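Local coordinates for protein pectinesterase 1 (Solanum lycopersicum, PDB 1XG2) that hydrolyses the methyl esters of pectin in the plant cell wall, releasing methanol, and may prepare fruit walls for softening by polygalacturonase during ripening, at residues C200-S205 with T229-S234; Y259-N264 with A269-R274. All coordinates share one frame; numbering follows the deposited sequence.

How the contacts relate
Following the chain, the C-terminal pectinesterase part of a longer protein, from its N terminus, residues 200-205 come first, and contact 1 closes a loop of 23 residues when 229-234 passes beside them. Contact 2 opens afterwards at 259-264 and closes four residues later with 269-274, so the two lie in series, neither enclosing nor crossing the other. Contact 1 joins strand 201-204 in one wall of the beta-helix to the end of strand 228-232 in the next coil, in a different wall. Contact 2 ties neighbouring strand 258-262 to the loop leading to edge strand 280-283. Probable backbone hydrogen bonds join them, Val231 N to Gly260 O (3.0 Å) and Glu233 N to Phe262 O (2.8 Å).

Contact 1. Residues C200-S205 with T229-S234; sequences CNIIAS and TVVMES
Cys200 donates its backbone N-H to Ser234 OG, N to OG 3.1 Å, in a nearly straight bond (165°). The serine hydroxyl is used twice, because it also donates to the carbonyl of Met232, OG to O 2.9 Å, from above the carbonyl plane. With chi1 at -65° the hydroxyl is folded back beside its own backbone N, and this brings it within reach of the carbonyl two residues earlier. A short hydroxyl that both gives and takes suits a buried bend, where it satisfies two main-chain groups at once. The methylene of Ser234 lies against the Cys200 carbonyl, CB to O 3.3 Å. The known Cys200-Cys166 disulfide is not made in this structure.

Ile202 sends its long branch across to Val231, with CD1 meeting CG1 at 3.9 Å. CG1 of Ile202 stands beside the backbone N and chi2 is extended, which carries CD1 outward; the two branched chains, well suited to this buried interior, cross obliquely. Val181 and Ile197 add to the apolar surroundings. Asn264 of the following coil takes the Ser234 N-H with its OD1 and gives its ND2 to Val231 O. At Glu233 the backbone turns through the left-handed helical region, carrying the chain from strand 228-232 into strand 235-236 of the next wall. This corner, stacked on that at Cys200 of the coil before, belongs to the right-handed parallel beta-helix of pectinesterases.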
ATOM      1  N   CYS A 200       6.200  -7.697 -16.309  1.00 13.35           N
ATOM      2  CA  CYS A 200       6.482  -6.281 -16.384  1.00 12.99           C
ATOM      3  C   CYS A 200       7.791  -6.039 -17.130  1.00 13.90           C
ATOM      4  O   CYS A 200       8.573  -6.960 -17.385  1.00 12.83           O
ATOM      5  CB  CYS A 200       6.562  -5.697 -14.970  1.00 13.48           C
ATOM      6  SG  CYS A 200       4.931  -5.525 -14.183  1.00 12.61           S
ATOM      7  N   ASN A 201       7.994  -4.777 -17.474  1.00 14.10           N
ATOM      8  CA  ASN A 201       9.216  -4.290 -18.078  1.00 15.10           C
ATOM      9  C   ASN A 201       9.882  -3.396 -17.063  1.00 14.25           C
ATOM     10  O   ASN A 201       9.344  -2.347 -16.766  1.00 14.46           O
ATOM     11  CB  ASN A 201       8.810  -3.442 -19.280  1.00 15.90           C
ATOM     12  CG  ASN A 201       9.636  -3.705 -20.501  1.00 20.29           C
ATOM     13  OD1 ASN A 201      10.032  -4.835 -20.764  1.00 25.98           O
ATOM     14  ND2 ASN A 201       9.851  -2.648 -21.306  1.00 23.89           N
ATOM     15  N   ILE A 202      11.031  -3.787 -16.514  1.00 13.90           N
ATOM     16  CA  ILE A 202      11.760  -2.926 -15.580  1.00 13.32           C
ATOM     17  C   ILE A 202      12.966  -2.387 -16.313  1.00 13.39           C
ATOM     18  O   ILE A 202      13.915  -3.122 -16.603  1.00 12.94           O
ATOM     19  CB  ILE A 202      12.173  -3.669 -14.302  1.00 13.68           C
ATOM     20  CG1 ILE A 202      10.973  -4.433 -13.735  1.00 13.30           C
ATOM     21  CG2 ILE A 202      12.716  -2.678 -13.292  1.00 13.14           C
ATOM     22  CD1 ILE A 202      11.248  -5.183 -12.445  1.00 13.52           C
ATOM     23  N   ILE A 203      12.903  -1.101 -16.626  1.00 13.39           N
ATOM     24  CA  ILE A 203      13.808  -0.483 -17.574  1.00 13.38           C
ATOM     25  C   ILE A 203      14.250   0.900 -17.112  1.00 13.50           C
ATOM     26  O   ILE A 203      13.716   1.452 -16.142  1.00 12.78           O
ATOM     27  CB  ILE A 203      13.124  -0.387 -18.943  1.00 13.11           C
ATOM     28  CG1 ILE A 203      11.828   0.449 -18.850  1.00 13.89           C
ATOM     29  CG2 ILE A 203      12.818  -1.784 -19.464  1.00 12.87           C
ATOM     30  CD1 ILE A 203      11.180   0.738 -20.198  1.00 13.44           C
ATOM     31  N   ALA A 204      15.215   1.453 -17.844  1.00 13.29           N
ATOM     32  CA  ALA A 204      15.720   2.790 -17.595  1.00 13.58           C
ATOM     33  C   ALA A 204      15.036   3.805 -18.521  1.00 14.05           C
ATOM     34  O   ALA A 204      14.735   3.523 -19.680  1.00 14.09           O
ATOM     35  CB  ALA A 204      17.223   2.824 -17.823  1.00 13.44           C
ATOM     36  N   SER A 205      14.806   4.992 -17.986  1.00 14.24           N
ATOM     37  CA  SER A 205      14.422   6.147 -18.784  1.00 14.89           C
ATOM     38  C   SER A 205      15.585   6.578 -19.674  1.00 15.32           C
ATOM     39  O   SER A 205      16.734   6.161 -19.467  1.00 15.16           O
ATOM     40  CB  SER A 205      14.076   7.289 -17.858  1.00 14.47           C
ATOM     41  OG  SER A 205      15.247   7.677 -17.176  1.00 16.98           O
ATOM     42  N   THR A 229       8.695  -9.143  -1.447  1.00 11.14           N
ATOM     43  CA  THR A 229       8.629  -8.702  -2.815  1.00 11.43           C
ATOM     44  C   THR A 229       9.108  -9.813  -3.735  1.00 12.00           C
ATOM     45  O   THR A 229      10.128 -10.456  -3.465  1.00 12.80           O
ATOM     46  CB  THR A 229       9.512  -7.465  -2.992  1.00 11.61           C
ATOM     47  OG1 THR A 229       9.055  -6.415  -2.129  1.00 10.56           O
ATOM     48  CG2 THR A 229       9.413  -6.897  -4.399  1.00 11.62           C
ATOM     49  N   VAL A 230       8.370 -10.046  -4.811  1.00 12.50           N
ATOM     50  CA  VAL A 230       8.760 -11.015  -5.817  1.00 13.10           C
ATOM     51  C   VAL A 230       8.612 -10.409  -7.188  1.00 13.43           C
ATOM     52  O   VAL A 230       7.617  -9.733  -7.492  1.00 12.81           O
ATOM     53  CB  VAL A 230       7.932 -12.300  -5.734  1.00 13.66           C
ATOM     54  CG1 VAL A 230       8.235 -13.215  -6.907  1.00 15.48           C
ATOM     55  CG2 VAL A 230       8.214 -13.003  -4.438  1.00 14.14           C
ATOM     56  N   VAL A 231       9.631 -10.636  -8.006  1.00 12.85           N
ATOM     57  CA  VAL A 231       9.654 -10.156  -9.371  1.00 13.17           C
ATOM     58  C   VAL A 231       9.721 -11.403 -10.249  1.00 13.70           C
ATOM     59  O   VAL A 231      10.675 -12.162 -10.146  1.00 13.40           O
ATOM     60  CB  VAL A 231      10.879  -9.278  -9.638  1.00 13.35           C
ATOM     61  CG1 VAL A 231      10.925  -8.880 -11.116  1.00 12.54           C
ATOM     62  CG2 VAL A 231      10.873  -8.042  -8.727  1.00 12.78           C
ATOM     63  N   MET A 232       8.706 -11.630 -11.074  1.00 13.96           N
ATOM     64  CA  MET A 232       8.659 -12.855 -11.878  1.00 14.68           C
ATOM     65  C   MET A 232       8.173 -12.682 -13.305  1.00 14.54           C
ATOM     66  O   MET A 232       7.401 -11.782 -13.615  1.00 13.64           O
ATOM     67  CB  MET A 232       7.855 -13.939 -11.152  1.00 15.70           C
ATOM     68  CG  MET A 232       6.446 -13.630 -10.824  1.00 16.87           C
ATOM     69  SD  MET A 232       5.775 -14.840  -9.601  1.00 19.68           S
ATOM     70  CE  MET A 232       4.117 -14.283  -9.602  1.00 19.93           C
ATOM     71  N   GLU A 233       8.658 -13.561 -14.184  1.00 14.58           N
ATOM     72  CA  GLU A 233       8.325 -13.537 -15.593  1.00 14.95           C
ATOM     73  C   GLU A 233       8.394 -12.137 -16.184  1.00 14.02           C
ATOM     74  O   GLU A 233       7.555 -11.750 -16.995  1.00 13.77           O
ATOM     75  CB  GLU A 233       6.948 -14.167 -15.830  1.00 15.68           C
ATOM     76  CG  GLU A 233       6.906 -15.660 -15.532  1.00 18.68           C
ATOM     77  CD  GLU A 233       7.471 -16.542 -16.661  1.00 23.74           C
ATOM     78  OE1 GLU A 233       7.834 -16.033 -17.760  1.00 26.56           O
ATOM     79  OE2 GLU A 233       7.556 -17.774 -16.439  1.00 25.37           O
ATOM     80  N   SER A 234       9.411 -11.390 -15.779  1.00 13.24           N
ATOM     81  CA  SER A 234       9.567 -10.003 -16.187  1.00 13.38           C
ATOM     82  C   SER A 234      10.893  -9.780 -16.904  1.00 13.78           C
ATOM     83  O   SER A 234      11.849 -10.555 -16.753  1.00 13.55           O
ATOM     84  CB  SER A 234       9.495  -9.073 -14.969  1.00 13.17           C
ATOM     85  OG  SER A 234       8.214  -9.100 -14.363  1.00 12.88           O
TER

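Contact 2. Residues Y259-N264 with A269-R274; sequences YGEFMN and AGTSKR
Glu261 OE2 is gripped by three donors: Arg274 NE at 2.8 Å from it, the hydroxyl of Tyr280 and the indole NE1 of Trp245. The other oxygen, OE1, takes a straight bond (170°) from Arg274 NH2, OE1 to NH2 3.0 Å. The arginine meets the carboxylate side-on, one nitrogen to each oxygen, both on the syn lone pairs, with the two planes 15° apart. This bidentate pairing keeps the planes nearly coplanar and fixes each group's rotation, and so many donors would favour the ionised form of the acid. Glu261 runs extended beyond CG, whereas Arg274 bends at chi2 (-77°), so that the side chains cross at about a right angle while the NE/NH2 edge faces the carboxylate.

Strand 258-262 belongs to the long parallel sheet of the beta-helix, and 269-274 lies in the loop connecting it to edge strand 280-283. Glu261 lies beside Val231 of the preceding coil, and its side chain also touches Leu236.

Within the loop a type I turn from Thr271 to Arg274 brings the arginine round, and Gly270 O sits 3.2 Å above one guanidinium face, displaced toward its rim. A water donates to Glu261 OE1 (2.7 Å) and Ala269 O and accepts from Asn264 ND2, in an amide held chiefly by the main chain of Ser234 and Val231. Ala269, whose lone methyl fits close to the Asn264 carbonyl, sets its CB 3.9 Å from Asn264 CB.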
ATOM      1  N   TYR A 259      12.543 -11.923  -0.532  1.00 12.91           N
ATOM      2  CA  TYR A 259      12.687 -11.376  -1.862  1.00 13.00           C
ATOM      3  C   TYR A 259      12.937 -12.529  -2.820  1.00 13.69           C
ATOM      4  O   TYR A 259      13.856 -13.322  -2.617  1.00 14.94           O
ATOM      5  CB  TYR A 259      13.844 -10.373  -1.907  1.00 12.05           C
ATOM      6  CG  TYR A 259      13.564  -9.024  -1.269  1.00 11.82           C
ATOM      7  CD1 TYR A 259      12.281  -8.653  -0.870  1.00 11.32           C
ATOM      8  CD2 TYR A 259      14.602  -8.119  -1.049  1.00 10.94           C
ATOM      9  CE1 TYR A 259      12.042  -7.427  -0.282  1.00 11.56           C
ATOM     10  CE2 TYR A 259      14.371  -6.869  -0.486  1.00 11.12           C
ATOM     11  CZ  TYR A 259      13.090  -6.531  -0.096  1.00 12.07           C
ATOM     12  OH  TYR A 259      12.868  -5.311   0.472  1.00 12.08           O
ATOM     13  N   GLY A 260      12.123 -12.628  -3.856  1.00 13.91           N
ATOM     14  CA  GLY A 260      12.224 -13.727  -4.795  1.00 14.31           C
ATOM     15  C   GLY A 260      12.258 -13.267  -6.224  1.00 14.32           C
ATOM     16  O   GLY A 260      11.678 -12.236  -6.562  1.00 14.01           O
ATOM     17  N   GLU A 261      12.954 -14.039  -7.057  1.00 14.42           N
ATOM     18  CA  GLU A 261      12.930 -13.881  -8.500  1.00 14.97           C
ATOM     19  C   GLU A 261      12.642 -15.227  -9.168  1.00 15.59           C
ATOM     20  O   GLU A 261      13.263 -16.235  -8.820  1.00 15.38           O
ATOM     21  CB  GLU A 261      14.253 -13.309  -9.002  1.00 14.98           C
ATOM     22  CG  GLU A 261      14.463 -11.851  -8.617  1.00 14.94           C
ATOM     23  CD  GLU A 261      15.853 -11.345  -8.967  1.00 14.80           C
ATOM     24  OE1 GLU A 261      16.093 -11.067 -10.156  1.00 15.20           O
ATOM     25  OE2 GLU A 261      16.701 -11.222  -8.054  1.00 14.85           O
ATOM     26  N   PHE A 262      11.701 -15.226 -10.109  1.00 15.75           N
ATOM     27  CA  PHE A 262      11.242 -16.429 -10.807  1.00 16.32           C
ATOM     28  C   PHE A 262      11.144 -16.157 -12.298  1.00 16.81           C
ATOM     29  O   PHE A 262      10.329 -15.355 -12.734  1.00 17.56           O
ATOM     30  CB  PHE A 262       9.863 -16.845 -10.272  1.00 16.33           C
ATOM     31  CG  PHE A 262       9.218 -18.010 -10.988  1.00 16.41           C
ATOM     32  CD1 PHE A 262       9.683 -19.304 -10.803  1.00 18.08           C
ATOM     33  CD2 PHE A 262       8.115 -17.817 -11.804  1.00 17.74           C
ATOM     34  CE1 PHE A 262       9.068 -20.383 -11.440  1.00 18.88           C
ATOM     35  CE2 PHE A 262       7.488 -18.884 -12.437  1.00 18.23           C
ATOM     36  CZ  PHE A 262       7.967 -20.174 -12.252  1.00 18.59           C
ATOM     37  N   MET A 263      11.983 -16.828 -13.077  1.00 16.92           N
ATOM     38  CA  MET A 263      11.868 -16.893 -14.541  1.00 17.73           C
ATOM     39  C   MET A 263      11.863 -15.505 -15.214  1.00 16.93           C
ATOM     40  O   MET A 263      11.154 -15.257 -16.180  1.00 16.96           O
ATOM     41  CB  MET A 263      10.578 -17.641 -14.884  1.00 18.69           C
ATOM     42  CG  MET A 263      10.595 -19.091 -14.392  1.00 21.79           C
ATOM     43  SD  MET A 263      11.891 -20.061 -15.173  1.00 29.40           S
ATOM     44  CE  MET A 263      11.682 -21.568 -14.214  1.00 30.81           C
ATOM     45  N   ASN A 264      12.691 -14.598 -14.723  1.00 16.64           N
ATOM     46  CA  ASN A 264      12.897 -13.320 -15.400  1.00 16.54           C
ATOM     47  C   ASN A 264      13.835 -13.461 -16.607  1.00 17.36           C
ATOM     48  O   ASN A 264      14.545 -14.461 -16.751  1.00 17.50           O
ATOM     49  CB  ASN A 264      13.448 -12.292 -14.426  1.00 16.08           C
ATOM     50  CG  ASN A 264      12.498 -12.016 -13.282  1.00 15.25           C
ATOM     51  OD1 ASN A 264      11.302 -11.902 -13.481  1.00 14.74           O
ATOM     52  ND2 ASN A 264      13.033 -11.912 -12.083  1.00 14.34           N
ATOM     53  N   ALA A 269      18.723  -9.810 -15.593  1.00 19.42           N
ATOM     54  CA  ALA A 269      18.024 -10.930 -14.929  1.00 19.77           C
ATOM     55  C   ALA A 269      18.927 -12.026 -14.350  1.00 20.28           C
ATOM     56  O   ALA A 269      18.457 -12.878 -13.577  1.00 19.92           O
ATOM     57  CB  ALA A 269      17.028 -11.549 -15.884  1.00 19.82           C
ATOM     58  N   GLY A 270      20.204 -12.023 -14.731  1.00 20.86           N
ATOM     59  CA  GLY A 270      21.166 -12.984 -14.192  1.00 20.94           C
ATOM     60  C   GLY A 270      21.277 -12.881 -12.680  1.00 20.91           C
ATOM     61  O   GLY A 270      21.343 -11.775 -12.130  1.00 21.26           O
ATOM     62  N   THR A 271      21.307 -14.028 -12.003  1.00 20.51           N
ATOM     63  CA  THR A 271      21.284 -14.059 -10.543  1.00 20.73           C
ATOM     64  C   THR A 271      22.573 -14.548  -9.874  1.00 21.15           C
ATOM     65  O   THR A 271      22.622 -14.652  -8.651  1.00 21.21           O
ATOM     66  CB  THR A 271      20.105 -14.922 -10.042  1.00 20.88           C
ATOM     67  OG1 THR A 271      20.194 -16.244 -10.580  1.00 20.27           O
ATOM     68  CG2 THR A 271      18.761 -14.405 -10.560  1.00 20.69           C
ATOM     69  N   SER A 272      23.627 -14.800 -10.650  1.00 21.69           N
ATOM     70  CA  SER A 272      24.848 -15.397 -10.098  1.00 21.84           C
ATOM     71  C   SER A 272      25.646 -14.458  -9.194  1.00 21.41           C
ATOM     72  O   SER A 272      26.481 -14.917  -8.429  1.00 21.49           O
ATOM     73  CB  SER A 272      25.748 -15.892 -11.226  1.00 22.21           C
ATOM     74  OG  SER A 272      26.372 -14.785 -11.854  1.00 24.19           O
ATOM     75  N   LYS A 273      25.387 -13.153  -9.266  1.00 20.76           N
ATOM     76  CA  LYS A 273      26.086 -12.211  -8.387  1.00 20.29           C
ATOM     77  C   LYS A 273      25.134 -11.477  -7.427  1.00 19.57           C
ATOM     78  O   LYS A 273      25.468 -10.458  -6.838  1.00 19.30           O
ATOM     79  CB  LYS A 273      26.823 -11.199  -9.264  1.00 20.39           C
ATOM     80  CG  LYS A 273      27.958 -11.843 -10.064  1.00 22.08           C
ATOM     81  N   ARG A 274      23.960 -12.062  -7.229  1.00 18.98           N
ATOM     82  CA  ARG A 274      22.982 -11.506  -6.292  1.00 18.55           C
ATOM     83  C   ARG A 274      23.465 -11.586  -4.866  1.00 18.61           C
ATOM     84  O   ARG A 274      24.353 -12.377  -4.535  1.00 18.37           O
ATOM     85  CB  ARG A 274      21.654 -12.257  -6.396  1.00 17.98           C
ATOM     86  CG  ARG A 274      20.916 -11.953  -7.663  1.00 17.75           C
ATOM     87  CD  ARG A 274      20.215 -10.622  -7.640  1.00 17.18           C
ATOM     88  NE  ARG A 274      19.286 -10.467  -8.761  1.00 16.50           N
ATOM     89  CZ  ARG A 274      19.560  -9.810  -9.881  1.00 15.27           C
ATOM     90  NH1 ARG A 274      20.753  -9.277 -10.075  1.00 16.01           N
ATOM     91  NH2 ARG A 274      18.650  -9.717 -10.832  1.00 15.84           N
TER
HETATM   92  O   HOH W   1      16.083 -12.630 -12.374  1.00 14.77           O